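Beta-Ala-His dipeptidase (Homo sapiens, PDB 3DLJ) hydrolyses Xaa-His dipeptides, above all carnosine and anserine, as a secreted dizinc metallopeptidase of the M20A family. Local coordinates at residues A[215-220]-A[410-415]. Numbering follows the deposited sequence.
Sequences PAITYG and RAIRTV
Ile412 reaches from helix 403-416 to Pro215, just before strand 216-232, and to the strand's first two residues, Ala216 and Ile217, a worked example of how one branched side chain can meet ring, backbone and side chain at once. Its two branches divide the task. A chi1 of -73° sets CG2 anti to the backbone N and turns it to the ring of Pro215, 3.9 Å from the proline CB and 4.1 Å from its CG. The longer branch is extended, chi2 -175°, which carries CD1 past the proline to the strand backbone, where it sits 3.4 Å from the carbonyl O of Ala216. The same methyl meets Ile217, 3.6 Å from that residue's CG1 and 3.9 Å from its CD1, the two isoleucines passing alongside each other in opposite directions. Ala216 contributes through its backbone, for its CB points away from the helix.

Neighbours complete the packing, which is buried and lies away from the zinc ions: Ile217 also packs on Tyr405 and Ala408 of the same helix, Pro420 touches both isoleucines, and Leu473 of helix 464-482 meets Ile412. Helix 403-416 leads into strand 421-425, which pairs in parallel with strand 216-232 and bonds to the backbone of Ile217, and the helix packs on the start of the latter strand. Cutting Ile412 back to an alanine is likely to leave the Pro215 ring and Ile217 CG1 without their partner and open a gap between helix and strand. With only apolar carbons and one carbonyl oxygen meeting, the join depends on shape and burial rather than on directional bonds.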
ATOM      1  N   PRO A 215       6.642  11.737  13.709  1.00 47.88           N
ATOM      2  CA  PRO A 215       6.996  10.890  12.573  1.00 46.49           C
ATOM      3  C   PRO A 215       7.125   9.452  13.027  1.00 45.20           C
ATOM      4  O   PRO A 215       7.093   9.169  14.228  1.00 45.58           O
ATOM      5  CB  PRO A 215       8.362  11.443  12.123  1.00 46.76           C
ATOM      6  CG  PRO A 215       8.509  12.775  12.827  1.00 47.20           C
ATOM      7  CD  PRO A 215       7.771  12.598  14.115  1.00 47.99           C
ATOM      8  N   ALA A 216       7.272   8.535  12.087  1.00 43.56           N
ATOM      9  CA  ALA A 216       7.225   7.139  12.455  1.00 41.88           C
ATOM     10  C   ALA A 216       8.226   6.325  11.680  1.00 40.79           C
ATOM     11  O   ALA A 216       8.715   6.760  10.624  1.00 39.98           O
ATOM     12  CB  ALA A 216       5.822   6.598  12.225  1.00 42.59           C
ATOM     13  N   ILE A 217       8.539   5.157  12.239  1.00 39.03           N
ATOM     14  CA  ILE A 217       9.157   4.065  11.503  1.00 38.27           C
ATOM     15  C   ILE A 217       8.272   2.833  11.702  1.00 37.50           C
ATOM     16  O   ILE A 217       7.818   2.569  12.817  1.00 37.29           O
ATOM     17  CB  ILE A 217      10.623   3.774  11.966  1.00 38.34           C
ATOM     18  CG1 ILE A 217      11.560   4.905  11.559  1.00 39.62           C
ATOM     19  CG2 ILE A 217      11.159   2.518  11.313  1.00 37.46           C
ATOM     20  CD1 ILE A 217      12.703   5.120  12.548  1.00 41.13           C
ATOM     21  N   THR A 218       8.042   2.086  10.621  1.00 36.32           N
ATOM     22  CA  THR A 218       7.081   0.985  10.611  1.00 34.97           C
ATOM     23  C   THR A 218       7.817  -0.346  10.518  1.00 35.24           C
ATOM     24  O   THR A 218       8.647  -0.546   9.628  1.00 36.05           O
ATOM     25  CB  THR A 218       6.075   1.177   9.455  1.00 35.12           C
ATOM     26  OG1 THR A 218       5.500   2.497   9.551  1.00 33.08           O
ATOM     27  CG2 THR A 218       4.961   0.104   9.467  1.00 33.95           C
ATOM     28  N   TYR A 219       7.529  -1.250  11.452  1.00 35.01           N
ATOM     29  CA  TYR A 219       8.285  -2.498  11.574  1.00 34.48           C
ATOM     30  C   TYR A 219       7.424  -3.760  11.525  1.00 34.03           C
ATOM     31  O   TYR A 219       7.952  -4.874  11.655  1.00 34.04           O
ATOM     32  CB  TYR A 219       9.116  -2.506  12.862  1.00 34.30           C
ATOM     33  CG  TYR A 219       8.300  -2.609  14.136  1.00 35.00           C
ATOM     34  CD1 TYR A 219       7.999  -3.862  14.709  1.00 34.90           C
ATOM     35  CD2 TYR A 219       7.849  -1.459  14.789  1.00 33.69           C
ATOM     36  CE1 TYR A 219       7.255  -3.952  15.879  1.00 34.45           C
ATOM     37  CE2 TYR A 219       7.116  -1.542  15.959  1.00 33.87           C
ATOM     38  CZ  TYR A 219       6.825  -2.787  16.499  1.00 34.80           C
ATOM     39  OH  TYR A 219       6.095  -2.857  17.656  1.00 35.25           O
ATOM     40  N   GLY A 220       6.117  -3.585  11.361  1.00 33.03           N
ATOM     41  CA  GLY A 220       5.223  -4.717  11.208  1.00 32.58           C
ATOM     42  C   GLY A 220       3.983  -4.380  10.432  1.00 32.14           C
ATOM     43  O   GLY A 220       3.504  -3.257  10.496  1.00 31.83           O
ATOM     44  N   ARG A 410      17.865   7.724  13.684  1.00 35.44           N
ATOM     45  CA  ARG A 410      18.801   8.844  13.624  1.00 34.90           C
ATOM     46  C   ARG A 410      18.486   9.872  12.529  1.00 34.72           C
ATOM     47  O   ARG A 410      18.497  11.071  12.794  1.00 34.94           O
ATOM     48  CB  ARG A 410      20.241   8.339  13.485  1.00 34.72           C
ATOM     49  CG  ARG A 410      20.766   7.552  14.691  1.00 35.20           C
ATOM     50  N   ALA A 411      18.190   9.420  11.312  1.00 34.29           N
ATOM     51  CA  ALA A 411      17.838  10.350  10.239  1.00 34.50           C
ATOM     52  C   ALA A 411      16.595  11.163  10.599  1.00 34.69           C
ATOM     53  O   ALA A 411      16.533  12.358  10.306  1.00 34.03           O
ATOM     54  CB  ALA A 411      17.647   9.618   8.903  1.00 34.17           C
ATOM     55  N   ILE A 412      15.615  10.505  11.237  1.00 35.06           N
ATOM     56  CA  ILE A 412      14.365  11.164  11.644  1.00 35.62           C
ATOM     57  C   ILE A 412      14.606  12.211  12.700  1.00 35.65           C
ATOM     58  O   ILE A 412      14.107  13.329  12.574  1.00 36.02           O
ATOM     59  CB  ILE A 412      13.249  10.157  12.085  1.00 36.21           C
ATOM     60  CG1 ILE A 412      12.686   9.425  10.861  1.00 34.64           C
ATOM     61  CG2 ILE A 412      12.103  10.872  12.849  1.00 35.88           C
ATOM     62  CD1 ILE A 412      11.513   8.527  11.166  1.00 35.72           C
ATOM     63  N   ARG A 413      15.402  11.859  13.715  1.00 36.06           N
ATOM     64  CA  ARG A 413      15.766  12.792  14.767  1.00 36.13           C
ATOM     65  C   ARG A 413      16.420  14.045  14.190  1.00 36.00           C
ATOM     66  O   ARG A 413      16.043  15.165  14.562  1.00 36.10           O
ATOM     67  CB  ARG A 413      16.646  12.126  15.837  1.00 36.70           C
ATOM     68  N   THR A 414      17.354  13.859  13.254  1.00 35.59           N
ATOM     69  CA  THR A 414      18.050  14.986  12.600  1.00 35.26           C
ATOM     70  C   THR A 414      17.100  15.962  11.899  1.00 35.60           C
ATOM     71  O   THR A 414      17.226  17.183  12.073  1.00 35.47           O
ATOM     72  CB  THR A 414      19.135  14.502  11.587  1.00 35.24           C
ATOM     73  OG1 THR A 414      20.213  13.893  12.293  1.00 33.20           O
ATOM     74  CG2 THR A 414      19.693  15.658  10.767  1.00 34.59           C
ATOM     75  N   VAL A 415      16.163  15.429  11.109  1.00 36.07           N
ATOM     76  CA  VAL A 415      15.302  16.267  10.247  1.00 36.46           C
ATOM     77  C   VAL A 415      14.102  16.872  10.988  1.00 36.47           C
ATOM     78  O   VAL A 415      13.741  18.029  10.771  1.00 35.52           O
ATOM     79  CB  VAL A 415      14.861  15.518   8.957  1.00 36.42           C
ATOM     80  CG1 VAL A 415      13.866  16.336   8.145  1.00 35.17           C
ATOM     81  CG2 VAL A 415      16.088  15.185   8.105  1.00 37.39           C
TER